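Local coordinates for protein hydrolase (Thermococcus thioreducens, PDB 6IAH) that is a magnesium-binding phosphatase of the haloacid dehalogenase superfamily with diverse substrate specificity, possibly acting on phosphoglycolate among other phosphate esters, at residues S100-R103 / V104-F108; F219-V222 / G223-V226; G83-E86 / W87-K91; L155-E158 / L159-R162. All coordinates share one frame; numbering follows the deposited sequence.

Contact 1 (S100-R103 / V104-F108); sequences SIER and VFNTF
Between S100-R103 and V104-F108 the chain runs on as one continuous helix, so the two meet through i to i+4 bonds. F105 N gives a nearly straight bond to I101 O (2.8 Å, 167° at the hydrogen), while the first bond of the series, V104 N to S100 O, is weak. R103 O carries a double load. T107 N reaches R103 O at 3.1 Å, and T107 OG1 donates to the same oxygen at 2.7 Å from the opposite face of the carbonyl plane. The torsion of T107 makes this possible: OG1 sits beside its own backbone N (chi1 -61°) and folds back over the previous turn, which lets a threonine be buried here with its hydroxyl bonded. OG1 also meets L118 N. E102 and N106 run alongside each other, with CG of E102 3.8 Å from ND2 of N106; polar side chains suit this more exposed flank. R103 stretches away, its NE bonded to E116 O. The apolar flank settles among other helices: V104 rests on Y28 and F105 on T22 and T25 of helix 17-32, and the F105 ring meets F57 of helix 56-68 edge-to-face.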
loop_
_atom_site.group_PDB
_atom_site.type_symbol
_atom_site.label_atom_id
_atom_site.label_comp_id
_atom_site.label_asym_id
_atom_site.label_seq_id
_atom_site.Cartn_x
_atom_site.Cartn_y
_atom_site.Cartn_z
ATOM N N SER A 100 18.593 -7.958 6.555
ATOM C CA SER A 100 19.471 -7.200 5.648
ATOM C C SER A 100 18.648 -6.359 4.654
ATOM O O SER A 100 18.936 -5.179 4.439
ATOM C CB SER A 100 20.427 -8.104 4.869
ATOM O OG SER A 100 21.363 -8.781 5.690
ATOM N N ILE A 101 17.635 -6.968 4.060
ATOM C CA ILE A 101 16.832 -6.314 3.058
ATOM C C ILE A 101 15.913 -5.274 3.663
ATOM O O ILE A 101 15.739 -4.188 3.120
ATOM C CB ILE A 101 16.040 -7.322 2.228
ATOM C CG1 ILE A 101 17.010 -8.013 1.292
ATOM C CG2 ILE A 101 14.961 -6.604 1.391
ATOM C CD1 ILE A 101 16.485 -9.207 0.556
ATOM N N GLU A 102 15.317 -5.625 4.788
ATOM C CA GLU A 102 14.413 -4.749 5.455
ATOM C C GLU A 102 15.069 -3.469 5.917
ATOM O O GLU A 102 14.472 -2.403 5.782
ATOM C CB GLU A 102 13.815 -5.496 6.641
ATOM C CG GLU A 102 13.013 -4.650 7.579
ATOM C CD GLU A 102 12.276 -5.539 8.549
ATOM O OE1 GLU A 102 11.653 -6.484 8.074
ATOM O OE2 GLU A 102 12.378 -5.307 9.755
ATOM N N ARG A 103 16.285 -3.558 6.425
ATOM C CA ARG A 103 17.011 -2.420 6.872
ATOM C C ARG A 103 17.298 -1.502 5.682
ATOM O O ARG A 103 17.135 -0.262 5.783
ATOM C CB ARG A 103 18.313 -2.835 7.585
ATOM C CG ARG A 103 18.873 -1.713 8.393
ATOM C CD ARG A 103 20.308 -1.880 8.825
ATOM N NE ARG A 103 20.716 -0.713 9.616
ATOM C CZ ARG A 103 21.759 -0.663 10.440
ATOM N NH1 ARG A 103 22.566 -1.712 10.579
ATOM N NH2 ARG A 103 21.999 0.449 11.146
ATOM N N VAL A 104 17.688 -2.091 4.566
ATOM C CA VAL A 104 18.007 -1.265 3.363
ATOM C C VAL A 104 16.697 -0.655 2.772
ATOM O O VAL A 104 16.637 0.534 2.471
ATOM C CB VAL A 104 18.719 -2.093 2.305
ATOM C CG1 VAL A 104 18.753 -1.354 0.953
ATOM C CG2 VAL A 104 20.124 -2.475 2.765
ATOM N N PHE A 105 15.636 -1.453 2.683
ATOM C CA PHE A 105 14.374 -0.941 2.161
ATOM C C PHE A 105 13.903 0.262 2.993
ATOM O O PHE A 105 13.491 1.298 2.459
ATOM C CB PHE A 105 13.313 -2.046 2.115
ATOM C CG PHE A 105 12.060 -1.677 1.362
ATOM C CD1 PHE A 105 11.145 -0.777 1.897
ATOM C CD2 PHE A 105 11.797 -2.211 0.118
ATOM C CE1 PHE A 105 9.996 -0.441 1.193
ATOM C CE2 PHE A 105 10.639 -1.910 -0.564
ATOM C CZ PHE A 105 9.735 -1.023 -0.027
ATOM N N ASN A 106 13.879 0.099 4.317
ATOM C CA ASN A 106 13.389 1.137 5.157
ATOM C C ASN A 106 14.278 2.417 5.097
ATOM O O ASN A 106 13.768 3.551 5.185
ATOM C CB ASN A 106 13.240 0.650 6.616
ATOM C CG ASN A 106 12.001 -0.205 6.842
ATOM O OD1 ASN A 106 11.039 -0.171 6.096
ATOM N ND2 ASN A 106 12.028 -0.977 7.908
ATOM N N THR A 107 15.578 2.249 4.979
ATOM C CA THR A 107 16.490 3.359 4.742
ATOM C C THR A 107 16.050 4.176 3.492
ATOM O O THR A 107 15.957 5.399 3.568
ATOM C CB THR A 107 17.948 2.846 4.630
ATOM O OG1 THR A 107 18.308 2.202 5.874
ATOM C CG2 THR A 107 18.919 3.989 4.355
ATOM N N PHE A 108 15.722 3.487 2.401
ATOM C CA PHE A 108 15.333 4.140 1.136
ATOM C C PHE A 108 13.906 4.758 1.244
ATOM O O PHE A 108 13.683 5.873 0.782
ATOM C CB PHE A 108 15.368 3.171 -0.046
ATOM C CG PHE A 108 16.730 2.904 -0.583
ATOM C CD1 PHE A 108 17.566 3.953 -0.975
ATOM C CD2 PHE A 108 17.193 1.593 -0.762
ATOM C CE1 PHE A 108 18.839 3.682 -1.492
ATOM C CE2 PHE A 108 18.452 1.332 -1.264
ATOM C CZ PHE A 108 19.262 2.364 -1.654
#

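Contact 2 (F219-V222 / G223-V226); sequences FVMV and GRDV
M221 lays its side chain along one face of the R224 guanidinium, CB 3.7 Å above the plane toward the rim and CE 3.5 Å from R224 NH1. The thioether turns at its last torsion (chi3 -66°), carrying the methyl against the arginine, and a flexible methionine suits such a flat polar neighbour. At its edge the guanidinium meets the carboxylate of D225, OD1 lying in its plane. R224 grips D225 side-on, NE to OD1 at 2.9 Å and NH2 to OD2 at 3.1 Å, and NH2 has a second carboxylate partner in E204. OD2 is in turn held by M221 N at 2.8 Å, from above the carboxylate plane, so one aspartate oxygen ties the strand's last residue to the arginine. M221 O closes the turn from its other end: D225 N meets it nearly head-on (2.8 Å), and R224 N reaches it from above its carbonyl plane. G223 takes a positive phi (81°), a conformation that glycine adopts readily, which suits it to the bend. At the edge of the F219 ring stands R224 NH2, the ring and guanidinium planes being nearly perpendicular at 79°. On the apolar side V220 CG1 packs on V226 CG1 at 3.6 Å.

This turn follows the outermost strand 218-221 of the Rossmann-like sheet. V220 and V222 lean on I197 of the neighbouring strand 194-198, V222 also touches the magnesium ligand D199, F219 lies on helix 201-213, and V220 and V226 press on F232 of helix 229-239.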
loop_
_atom_site.group_PDB
_atom_site.type_symbol
_atom_site.label_atom_id
_atom_site.label_comp_id
_atom_site.label_asym_id
_atom_site.label_seq_id
_atom_site.Cartn_x
_atom_site.Cartn_y
_atom_site.Cartn_z
ATOM N N PHE A 219 -20.035 0.986 -1.595
ATOM C CA PHE A 219 -18.689 1.002 -2.024
ATOM C C PHE A 219 -18.606 1.896 -3.239
ATOM O O PHE A 219 -19.475 1.811 -4.106
ATOM C CB PHE A 219 -18.195 -0.415 -2.409
ATOM C CG PHE A 219 -16.858 -0.401 -3.118
ATOM C CD1 PHE A 219 -15.673 -0.047 -2.409
ATOM C CD2 PHE A 219 -16.761 -0.645 -4.510
ATOM C CE1 PHE A 219 -14.456 0.005 -3.055
ATOM C CE2 PHE A 219 -15.533 -0.589 -5.146
ATOM C CZ PHE A 219 -14.368 -0.277 -4.421
ATOM N N VAL A 220 -17.582 2.756 -3.283
ATOM C CA VAL A 220 -17.299 3.614 -4.446
ATOM C C VAL A 220 -15.860 3.429 -4.876
ATOM O O VAL A 220 -14.915 3.522 -4.045
ATOM C CB VAL A 220 -17.628 5.090 -4.079
ATOM C CG1 VAL A 220 -17.113 6.091 -5.104
ATOM C CG2 VAL A 220 -19.130 5.246 -3.904
ATOM N N MET A 221 -15.652 3.253 -6.172
ATOM C CA MET A 221 -14.340 3.047 -6.674
ATOM C C MET A 221 -13.925 4.263 -7.433
ATOM O O MET A 221 -14.521 4.569 -8.460
ATOM C CB MET A 221 -14.252 1.827 -7.566
ATOM C CG MET A 221 -12.819 1.636 -8.068
ATOM S SD MET A 221 -12.522 0.233 -9.124
ATOM C CE MET A 221 -12.829 -1.111 -7.958
ATOM N N VAL A 222 -12.878 4.939 -6.952
ATOM C CA VAL A 222 -12.369 6.124 -7.631
ATOM C C VAL A 222 -11.890 5.754 -9.010
ATOM O O VAL A 222 -11.364 4.661 -9.190
ATOM C CB VAL A 222 -11.325 6.897 -6.827
ATOM C CG1 VAL A 222 -11.960 7.379 -5.533
ATOM C CG2 VAL A 222 -10.063 6.058 -6.569
ATOM N N GLY A 223 -12.139 6.622 -9.979
ATOM C CA GLY A 223 -11.707 6.384 -11.377
ATOM C C GLY A 223 -12.633 5.462 -12.194
ATOM O O GLY A 223 -12.426 5.270 -13.415
ATOM N N ARG A 224 -13.595 4.850 -11.532
ATOM C CA ARG A 224 -14.662 4.105 -12.195
ATOM C C ARG A 224 -16.017 4.696 -11.876
ATOM O O ARG A 224 -16.788 4.991 -12.781
ATOM C CB ARG A 224 -14.602 2.648 -11.755
ATOM C CG ARG A 224 -15.418 1.681 -12.595
ATOM C CD ARG A 224 -15.428 0.326 -11.925
ATOM N NE ARG A 224 -16.238 0.357 -10.697
ATOM C CZ ARG A 224 -16.298 -0.616 -9.806
ATOM N NH1 ARG A 224 -15.595 -1.721 -9.968
ATOM N NH2 ARG A 224 -17.093 -0.484 -8.731
ATOM N N ASP A 225 -16.325 4.865 -10.597
ATOM C CA ASP A 225 -17.644 5.287 -10.139
ATOM C C ASP A 225 -17.728 6.818 -9.959
ATOM O O ASP A 225 -18.813 7.409 -9.895
ATOM C CB ASP A 225 -18.000 4.581 -8.822
ATOM C CG ASP A 225 -17.901 3.098 -8.927
ATOM O OD1 ASP A 225 -18.036 2.566 -10.062
ATOM O OD2 ASP A 225 -17.700 2.413 -7.917
ATOM N N VAL A 226 -16.563 7.453 -9.870
ATOM C CA VAL A 226 -16.453 8.862 -9.571
ATOM C C VAL A 226 -15.050 9.230 -9.997
ATOM O O VAL A 226 -14.186 8.355 -10.091
ATOM C CB VAL A 226 -16.751 9.089 -8.060
ATOM C CG1 VAL A 226 -15.602 8.576 -7.186
ATOM C CG2 VAL A 226 -17.054 10.549 -7.786
#

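Contact 3 (G83-E86 / W87-K91); sequences GTIE and WVREK
A threonine N-cap starts helix 85-92. T84 lies just before the first turn, and its OG1 accepts a hydrogen bond from E86 N at 3.2 Å, meeting one of the amide groups that have no carbonyl of a preceding turn to bond. A small hydroxyl on a short side chain is well fitted to fold over the start of the helix and accept from the residue two further on. T84 O receives W87 N at 3.2 Å from well above its carbonyl plane, after which the i to i+4 pattern takes over: R89 N bonds I85 O and E90 N bonds E86 O at 2.9 Å.

One turn apart, I85 and R89 pair a branched apolar chain with a flat cation. I85 CG2 sits over the centre of the guanidinium, 3.5 Å above its plane, and CG1 approaches R89 NE to 3.4 Å. With CG1 opposite the backbone N (chi1 -162°), both branches can reach the extended arginine, whose NE forms a salt bridge with E61. I85 CD1 also touches V88 CB at 4.0 Å. On the exposed side E86 and E90 run alongside, their carboxylates nearly parallel at 14°; OE2 of E86 and OE2 of E90 are 3.6 Å apart, a likely unfavourable pairing of like charges.

I85 and V88 face helix 56-68, where V88 touches L65 and F66. W87 points elsewhere, meeting F79 edge-to-face and E78 of helix 72-78.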
loop_
_atom_site.group_PDB
_atom_site.type_symbol
_atom_site.label_atom_id
_atom_site.label_comp_id
_atom_site.label_asym_id
_atom_site.label_seq_id
_atom_site.Cartn_x
_atom_site.Cartn_y
_atom_site.Cartn_z
ATOM N N GLY A 83 2.147 -17.274 -5.741
ATOM C CA GLY A 83 3.430 -17.647 -5.141
ATOM C C GLY A 83 3.931 -16.687 -4.054
ATOM O O GLY A 83 3.482 -15.537 -3.926
ATOM N N THR A 84 4.844 -17.191 -3.243
ATOM C CA THR A 84 5.431 -16.441 -2.166
ATOM C C THR A 84 6.940 -16.578 -2.333
ATOM O O THR A 84 7.428 -17.222 -3.277
ATOM C CB THR A 84 5.027 -17.035 -0.782
ATOM O OG1 THR A 84 5.706 -18.290 -0.597
ATOM C CG2 THR A 84 3.495 -17.194 -0.705
ATOM N N ILE A 85 7.668 -15.958 -1.414
ATOM C CA ILE A 85 9.151 -15.991 -1.423
ATOM C C ILE A 85 9.709 -17.424 -1.354
ATOM O O ILE A 85 10.812 -17.707 -1.850
ATOM C CB ILE A 85 9.753 -15.078 -0.307
ATOM C CG1 ILE A 85 11.243 -14.762 -0.576
ATOM C CG2 ILE A 85 9.611 -15.700 1.117
ATOM C CD1 ILE A 85 11.508 -14.164 -1.980
ATOM N N GLU A 86 8.947 -18.333 -0.756
ATOM C CA GLU A 86 9.322 -19.731 -0.694
ATOM C C GLU A 86 9.658 -20.351 -2.041
ATOM O O GLU A 86 10.533 -21.178 -2.120
ATOM C CB GLU A 86 8.202 -20.537 0.007
ATOM C CG GLU A 86 8.360 -22.055 -0.071
ATOM C CD GLU A 86 7.096 -22.741 0.420
ATOM O OE1 GLU A 86 6.779 -22.581 1.633
ATOM O OE2 GLU A 86 6.413 -23.386 -0.420
ATOM N N TRP A 87 8.909 -20.036 -3.071
ATOM C CA TRP A 87 9.205 -20.573 -4.398
ATOM C C TRP A 87 10.643 -20.209 -4.860
ATOM O O TRP A 87 11.348 -21.037 -5.397
ATOM C CB TRP A 87 8.175 -20.081 -5.406
ATOM C CG TRP A 87 8.227 -20.643 -6.800
ATOM C CD1 TRP A 87 7.518 -21.707 -7.261
ATOM C CD2 TRP A 87 8.961 -20.142 -7.921
ATOM N NE1 TRP A 87 7.774 -21.919 -8.575
ATOM C CE2 TRP A 87 8.640 -20.970 -9.025
ATOM C CE3 TRP A 87 9.867 -19.083 -8.100
ATOM C CZ2 TRP A 87 9.214 -20.799 -10.323
ATOM C CZ3 TRP A 87 10.439 -18.892 -9.406
ATOM C CH2 TRP A 87 10.062 -19.716 -10.498
ATOM N N VAL A 88 11.023 -18.967 -4.615
ATOM C CA VAL A 88 12.299 -18.415 -4.984
ATOM C C VAL A 88 13.419 -19.036 -4.179
ATOM O O VAL A 88 14.422 -19.466 -4.725
ATOM C CB VAL A 88 12.307 -16.864 -4.820
ATOM C CG1 VAL A 88 13.601 -16.290 -5.394
ATOM C CG2 VAL A 88 11.155 -16.207 -5.602
ATOM N N ARG A 89 13.214 -19.128 -2.855
ATOM C CA ARG A 89 14.165 -19.704 -1.973
ATOM C C ARG A 89 14.406 -21.159 -2.228
ATOM O O ARG A 89 15.569 -21.615 -2.200
ATOM C CB ARG A 89 13.761 -19.482 -0.505
ATOM C CG ARG A 89 13.825 -18.040 -0.119
ATOM C CD ARG A 89 13.163 -17.828 1.257
ATOM N NE ARG A 89 13.210 -16.432 1.693
ATOM C CZ ARG A 89 12.680 -15.985 2.838
ATOM N NH1 ARG A 89 12.058 -16.872 3.630
ATOM N NH2 ARG A 89 12.728 -14.679 3.170
ATOM N N GLU A 90 13.337 -21.871 -2.546
ATOM C CA GLU A 90 13.478 -23.292 -2.857
ATOM C C GLU A 90 14.200 -23.455 -4.175
ATOM O O GLU A 90 15.007 -24.357 -4.330
ATOM C CB GLU A 90 12.139 -23.985 -2.899
ATOM C CG GLU A 90 11.606 -24.374 -1.531
ATOM C CD GLU A 90 10.193 -24.946 -1.587
ATOM O OE1 GLU A 90 9.694 -25.226 -2.696
ATOM O OE2 GLU A 90 9.571 -25.113 -0.519
ATOM N N LYS A 91 13.881 -22.620 -5.145
ATOM C CA LYS A 91 14.529 -22.735 -6.449
ATOM C C LYS A 91 16.061 -22.493 -6.398
ATOM O O LYS A 91 16.810 -23.268 -6.964
ATOM C CB LYS A 91 13.901 -21.743 -7.376
ATOM C CG LYS A 91 14.421 -21.815 -8.773
ATOM C CD LYS A 91 13.536 -20.962 -9.663
ATOM C CE LYS A 91 14.071 -20.944 -11.077
ATOM N NZ LYS A 91 13.971 -22.292 -11.717
#

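Contact 4 (L155-E158 / L159-R162); sequences LEME and LAER
In the conformer given for E158, one of two modelled, its carboxylate forms a salt bridge with R162 one helical turn on, so the pairing may be partial. R162 NE gives an almost straight bond to E158 OE2 (2.8 Å, 178°), with OE2 in the guanidinium plane and NE on its syn side, a little out of the carboxylate plane; R162 NH2 reaches E158 OE1 at 2.6 Å by a bent, weak bond. The bend of E158 at its second torsion (chi2 -88°) turns the carboxylate toward the arginine, whose long extended chain spans the rest. L159 CD2 lies over the centre of the guanidinium, 3.7 Å above its plane, an aliphatic cover for a flat cation. L155 and L159 extend together, L155 CD2 to L159 CD1 4.0 Å, and M157 CE meets E161 CG crosswise at 4.1 Å.

These residues line helix 154-164, the crossover helix of the beta-alpha-beta unit joining strands 145-149 and 171-172. Its backbone is regular, with E161 N bonded to M157 O at 2.9 Å, and small A160 sits close against R152. Further out, R162 NH1 finds E113, E161 OE2 takes F168 N, and E156 pairs with R174, while L155 and L159 both rest on L110 of helix 100-110.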
loop_
_atom_site.group_PDB
_atom_site.type_symbol
_atom_site.label_atom_id
_atom_site.label_comp_id
_atom_site.label_asym_id
_atom_site.label_seq_id
_atom_site.Cartn_x
_atom_site.Cartn_y
_atom_site.Cartn_z
ATOM N N LEU A 155 2.757 3.982 12.063
ATOM C CA LEU A 155 3.788 4.943 11.721
ATOM C C LEU A 155 3.542 5.482 10.334
ATOM O O LEU A 155 3.662 6.675 10.097
ATOM C CB LEU A 155 5.162 4.260 11.737
ATOM C CG LEU A 155 6.395 5.129 11.503
ATOM C CD1 LEU A 155 7.556 4.616 12.364
ATOM C CD2 LEU A 155 6.831 5.181 10.051
ATOM N N GLU A 156 3.240 4.591 9.398
ATOM C CA GLU A 156 2.984 4.998 8.003
ATOM C C GLU A 156 1.702 5.841 7.882
ATOM O O GLU A 156 1.563 6.655 6.952
ATOM C CB GLU A 156 2.878 3.769 7.113
ATOM C CG GLU A 156 4.231 3.158 6.804
ATOM C CD GLU A 156 4.082 1.812 6.161
ATOM O OE1 GLU A 156 2.993 1.162 6.251
ATOM O OE2 GLU A 156 5.042 1.466 5.476
ATOM N N MET A 157 0.762 5.603 8.798
ATOM C CA MET A 157 -0.454 6.358 8.854
ATOM C C MET A 157 -0.189 7.815 9.373
ATOM O O MET A 157 -0.763 8.786 8.845
ATOM C CB MET A 157 -1.497 5.611 9.720
ATOM C CG MET A 157 -2.911 6.133 9.598
ATOM S SD MET A 157 -3.578 6.365 7.880
ATOM C CE MET A 157 -4.537 7.794 8.187
ATOM N N GLU A 158 0.682 7.953 10.374
ATOM C CA GLU A 158 1.147 9.272 10.794
ATOM C C GLU A 158 1.780 10.025 9.614
ATOM O O GLU A 158 1.506 11.218 9.434
ATOM C CB GLU A 158 2.136 9.175 11.954
ATOM C CG GLU A 158 2.349 10.487 12.701
ATOM C CD GLU A 158 3.446 11.336 12.100
ATOM O OE1 GLU A 158 4.460 10.747 11.659
ATOM O OE2 GLU A 158 3.305 12.588 12.078
ATOM N N LEU A 159 2.612 9.346 8.834
ATOM C CA LEU A 159 3.177 9.953 7.596
ATOM C C LEU A 159 2.088 10.407 6.600
ATOM O O LEU A 159 2.177 11.503 6.018
ATOM C CB LEU A 159 4.154 9.002 6.865
ATOM C CG LEU A 159 5.365 8.478 7.671
ATOM C CD1 LEU A 159 6.165 7.501 6.823
ATOM C CD2 LEU A 159 6.207 9.636 8.158
ATOM N N ALA A 160 1.083 9.552 6.382
ATOM C CA ALA A 160 -0.033 9.908 5.534
ATOM C C ALA A 160 -0.757 11.177 6.016
ATOM O O ALA A 160 -1.073 12.029 5.208
ATOM C CB ALA A 160 -1.005 8.766 5.446
ATOM N N GLU A 161 -1.032 11.251 7.324
ATOM C CA GLU A 161 -1.561 12.463 7.902
ATOM C C GLU A 161 -0.727 13.730 7.666
ATOM O O GLU A 161 -1.279 14.805 7.481
ATOM C CB GLU A 161 -1.787 12.292 9.386
ATOM C CG GLU A 161 -2.862 11.289 9.635
ATOM C CD GLU A 161 -2.986 10.919 11.095
ATOM O OE1 GLU A 161 -1.988 11.008 11.843
ATOM O OE2 GLU A 161 -4.100 10.565 11.491
ATOM N N ARG A 162 0.595 13.602 7.603
ATOM C CA ARG A 162 1.457 14.708 7.201
ATOM C C ARG A 162 1.266 15.088 5.760
ATOM O O ARG A 162 1.173 16.277 5.421
ATOM C CB ARG A 162 2.928 14.376 7.433
ATOM C CG ARG A 162 3.254 14.171 8.927
ATOM C CD ARG A 162 4.761 13.985 8.997
ATOM N NE ARG A 162 5.180 13.193 10.128
ATOM C CZ ARG A 162 6.429 12.732 10.251
ATOM N NH1 ARG A 162 7.381 13.068 9.400
ATOM N NH2 ARG A 162 6.732 12.003 11.255
#

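Following the chain, contact 3 (83-91) comes first, then contact 1 (100-108), contact 4 (155-162) and contact 2 (219-226); none nests in or crosses another. Contacts 1 and 4 lie within single helices, contact 3 spans the N-cap and first turns of its helix, and only contact 2 closes a loop, the tight bend after edge strand 218-221. Contacts 3 and 1 lie on successive helices that share helix 56-68 as a neighbour, their nearest atoms about 7 Å apart. Contact 4 comes within about 6 Å of contact 1 at nearest atoms; L155 and L159 also touch L110, further along the helix of contact 1. Contact 2 stands across the chain's centre from contact 1, centres about 34 Å apart.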